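Side-chain contact in N-acetyltransferase domain-containing protein (Pyrococcus horikoshii, PDB 1WWZ), which binds acetyl coenzyme A and, as a member of the GNAT family, probably transfers acyl groups to a substrate not yet identified: residues A[141-146]-A[151-156]. Numbering follows the deposited sequence.
Sequences FKKVGK and VRMIKR
The side chains of Phe141 and Lys155 cross at about a right angle: Lys155 CB sits over the centre of the Phe141 ring, a CH-pi contact with CB 3.7 Å from the ring centroid, while Lys155 CD reaches Phe141 CE2. Phe141 CB also touches Met153 CE. Farther along the hairpin, Val144 CG2 lies over one face of the Arg152 guanidinium, offset toward its rim and 3.2 Å from NH2; the bend of the arginine chain at chi3 (73°) turns the group back over the valine. Val144 CG1 packs on Ile154 CG2 at 3.6 Å.

Paired backbones set these positions. Lys142 and Ile154 exchange two N-H...O bonds, and Val144 N donates to Arg152 O at 2.8 Å. Arg152 N donates to Gly145 O; Arg152 is opposed by two residues, Val144 and Gly145, which makes a classic beta bulge in strand 142-147, at the edge of the chain's mixed sheet.

Farther out, Tyr136 meets the Phe141 ring. Glu122 and Glu81 form salt bridges with Arg152 NH1, probably balancing the charge of this buried, methyl-covered group. Lys155 packs its stem on the aromatic ring and shares its ammonium between a hydrogen bond to Phe139 O and a salt bridge to a bound acetyl-CoA not assigned to this chain.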
ATOM      1  N   PHE A 141       7.776   1.182 -12.141  1.00 20.58           N
ATOM      2  CA  PHE A 141       8.903   0.405 -12.649  1.00 20.63           C
ATOM      3  C   PHE A 141       9.030   0.625 -14.151  1.00 22.04           C
ATOM      4  O   PHE A 141       8.028   0.774 -14.851  1.00 22.75           O
ATOM      5  CB  PHE A 141       8.703  -1.088 -12.365  1.00 19.72           C
ATOM      6  CG  PHE A 141       9.029  -1.489 -10.951  1.00 19.83           C
ATOM      7  CD1 PHE A 141      10.309  -1.919 -10.615  1.00 19.42           C
ATOM      8  CD2 PHE A 141       8.059  -1.426  -9.954  1.00 20.06           C
ATOM      9  CE1 PHE A 141      10.621  -2.283  -9.309  1.00 20.05           C
ATOM     10  CE2 PHE A 141       8.361  -1.790  -8.639  1.00 20.92           C
ATOM     11  CZ  PHE A 141       9.646  -2.220  -8.318  1.00 20.60           C
ATOM     12  N   LYS A 142      10.266   0.649 -14.636  1.00 21.49           N
ATOM     13  CA  LYS A 142      10.532   0.839 -16.055  1.00 23.87           C
ATOM     14  C   LYS A 142      11.465  -0.258 -16.560  1.00 23.56           C
ATOM     15  O   LYS A 142      12.362  -0.700 -15.842  1.00 21.88           O
ATOM     16  CB  LYS A 142      11.181   2.210 -16.293  1.00 25.22           C
ATOM     17  CG  LYS A 142      10.326   3.395 -15.870  1.00 29.36           C
ATOM     18  CD  LYS A 142      11.064   4.707 -16.095  1.00 32.80           C
ATOM     19  CE  LYS A 142      10.206   5.899 -15.697  1.00 34.33           C
ATOM     20  NZ  LYS A 142       8.932   5.935 -16.472  1.00 37.73           N
ATOM     21  N   LYS A 143      11.241  -0.706 -17.790  1.00 25.00           N
ATOM     22  CA  LYS A 143      12.082  -1.735 -18.385  1.00 25.72           C
ATOM     23  C   LYS A 143      13.408  -1.067 -18.720  1.00 26.90           C
ATOM     24  O   LYS A 143      13.425   0.029 -19.277  1.00 27.08           O
ATOM     25  CB  LYS A 143      11.426  -2.283 -19.653  1.00 27.44           C
ATOM     26  CG  LYS A 143      10.051  -2.882 -19.407  1.00 27.50           C
ATOM     27  CD  LYS A 143       9.424  -3.399 -20.689  1.00 29.39           C
ATOM     28  CE  LYS A 143       8.003  -3.882 -20.444  1.00 29.80           C
ATOM     29  NZ  LYS A 143       7.353  -4.367 -21.696  1.00 29.50           N
ATOM     30  N   VAL A 144      14.518  -1.715 -18.385  1.00 26.36           N
ATOM     31  CA  VAL A 144      15.819  -1.116 -18.649  1.00 28.15           C
ATOM     32  C   VAL A 144      16.851  -2.045 -19.273  1.00 28.40           C
ATOM     33  O   VAL A 144      17.979  -1.634 -19.537  1.00 29.72           O
ATOM     34  CB  VAL A 144      16.417  -0.523 -17.360  1.00 28.59           C
ATOM     35  CG1 VAL A 144      15.544   0.616 -16.868  1.00 29.21           C
ATOM     36  CG2 VAL A 144      16.528  -1.606 -16.292  1.00 29.38           C
ATOM     37  N   GLY A 145      16.471  -3.293 -19.514  1.00 28.32           N
ATOM     38  CA  GLY A 145      17.408  -4.227 -20.108  1.00 27.75           C
ATOM     39  C   GLY A 145      16.827  -5.614 -20.237  1.00 27.28           C
ATOM     40  O   GLY A 145      15.677  -5.850 -19.880  1.00 25.13           O
ATOM     41  N   LYS A 146      17.627  -6.540 -20.750  1.00 27.78           N
ATOM     42  CA  LYS A 146      17.176  -7.910 -20.927  1.00 29.60           C
ATOM     43  C   LYS A 146      18.333  -8.889 -20.839  1.00 29.22           C
ATOM     44  O   LYS A 146      19.500  -8.518 -20.975  1.00 30.15           O
ATOM     45  CB  LYS A 146      16.499  -8.074 -22.286  1.00 31.10           C
ATOM     46  CG  LYS A 146      17.443  -7.857 -23.454  1.00 34.81           C
ATOM     47  CD  LYS A 146      16.769  -8.138 -24.786  1.00 37.30           C
ATOM     48  CE  LYS A 146      17.710  -7.841 -25.942  1.00 37.69           C
ATOM     49  NZ  LYS A 146      18.139  -6.413 -25.944  1.00 40.23           N
ATOM     50  N   VAL A 151      13.559  -9.920 -18.569  1.00 20.10           N
ATOM     51  CA  VAL A 151      13.554  -8.465 -18.698  1.00 19.25           C
ATOM     52  C   VAL A 151      13.853  -7.835 -17.335  1.00 19.54           C
ATOM     53  O   VAL A 151      13.303  -8.261 -16.321  1.00 19.82           O
ATOM     54  CB  VAL A 151      12.177  -7.958 -19.175  1.00 19.61           C
ATOM     55  CG1 VAL A 151      12.150  -6.433 -19.187  1.00 19.40           C
ATOM     56  CG2 VAL A 151      11.875  -8.512 -20.551  1.00 20.78           C
ATOM     57  N   ARG A 152      14.727  -6.831 -17.310  1.00 18.18           N
ATOM     58  CA  ARG A 152      15.072  -6.161 -16.059  1.00 18.10           C
ATOM     59  C   ARG A 152      14.286  -4.865 -15.914  1.00 18.34           C
ATOM     60  O   ARG A 152      14.218  -4.053 -16.843  1.00 19.03           O
ATOM     61  CB  ARG A 152      16.575  -5.856 -15.988  1.00 17.35           C
ATOM     62  CG  ARG A 152      17.031  -5.298 -14.629  1.00 19.75           C
ATOM     63  CD  ARG A 152      18.557  -5.106 -14.561  1.00 19.60           C
ATOM     64  NE  ARG A 152      19.026  -3.970 -15.352  1.00 21.93           N
ATOM     65  CZ  ARG A 152      19.305  -2.764 -14.856  1.00 23.05           C
ATOM     66  NH1 ARG A 152      19.173  -2.521 -13.556  1.00 22.50           N
ATOM     67  NH2 ARG A 152      19.701  -1.791 -15.669  1.00 24.77           N
ATOM     68  N   MET A 153      13.681  -4.682 -14.747  1.00 17.70           N
ATOM     69  CA  MET A 153      12.912  -3.480 -14.471  1.00 18.03           C
ATOM     70  C   MET A 153      13.462  -2.808 -13.231  1.00 19.29           C
ATOM     71  O   MET A 153      13.965  -3.470 -12.321  1.00 17.55           O
ATOM     72  CB  MET A 153      11.432  -3.817 -14.287  1.00 18.81           C
ATOM     73  CG  MET A 153      10.817  -4.421 -15.537  1.00 19.79           C
ATOM     74  SD  MET A 153       9.046  -4.670 -15.440  1.00 20.23           S
ATOM     75  CE  MET A 153       8.460  -2.984 -15.716  1.00 21.64           C
ATOM     76  N   ILE A 154      13.362  -1.487 -13.193  1.00 19.81           N
ATOM     77  CA  ILE A 154      13.891  -0.740 -12.067  1.00 21.86           C
ATOM     78  C   ILE A 154      12.966   0.408 -11.681  1.00 21.75           C
ATOM     79  O   ILE A 154      12.258   0.958 -12.526  1.00 20.60           O
ATOM     80  CB  ILE A 154      15.289  -0.170 -12.428  1.00 23.84           C
ATOM     81  CG1 ILE A 154      16.068   0.175 -11.166  1.00 27.60           C
ATOM     82  CG2 ILE A 154      15.147   1.048 -13.327  1.00 27.42           C
ATOM     83  CD1 ILE A 154      16.853  -0.997 -10.621  1.00 28.30           C
ATOM     84  N   LYS A 155      12.959   0.740 -10.395  1.00 21.26           N
ATOM     85  CA  LYS A 155      12.227   1.876  -9.867  1.00 23.02           C
ATOM     86  C   LYS A 155      13.133   2.752  -9.003  1.00 23.73           C
ATOM     87  O   LYS A 155      13.781   2.313  -8.062  1.00 23.05           O
ATOM     88  CB  LYS A 155      11.044   1.352  -9.050  1.00 23.51           C
ATOM     89  CG  LYS A 155      10.185   2.476  -8.460  1.00 24.01           C
ATOM     90  CD  LYS A 155       8.985   1.964  -7.662  1.00 24.41           C
ATOM     91  CE  LYS A 155       8.213   3.096  -6.970  1.00 27.03           C
ATOM     92  NZ  LYS A 155       7.670   4.011  -7.966  1.00 30.64           N
ATOM     93  N   ARG A 156      13.196   4.041  -9.378  1.00 24.78           N
ATOM     94  CA  ARG A 156      14.083   4.939  -8.656  1.00 28.24           C
ATOM     95  C   ARG A 156      13.291   5.930  -7.800  1.00 30.48           C
ATOM     96  O   ARG A 156      12.163   6.299  -8.108  1.00 29.43           O
ATOM     97  CB  ARG A 156      14.928   5.697  -9.686  1.00 28.35           C
ATOM     98  CG  ARG A 156      15.781   4.768 -10.558  1.00 30.38           C
ATOM     99  CD  ARG A 156      16.727   5.561 -11.470  1.00 30.81           C
ATOM    100  NE  ARG A 156      17.284   4.709 -12.524  1.00 34.04           N
ATOM    101  CZ  ARG A 156      18.286   3.877 -12.182  1.00 34.33           C
ATOM    102  NH1 ARG A 156      18.703   3.823 -10.929  1.00 34.31           N
ATOM    103  NH2 ARG A 156      18.886   3.141 -13.122  1.00 36.74           N
TER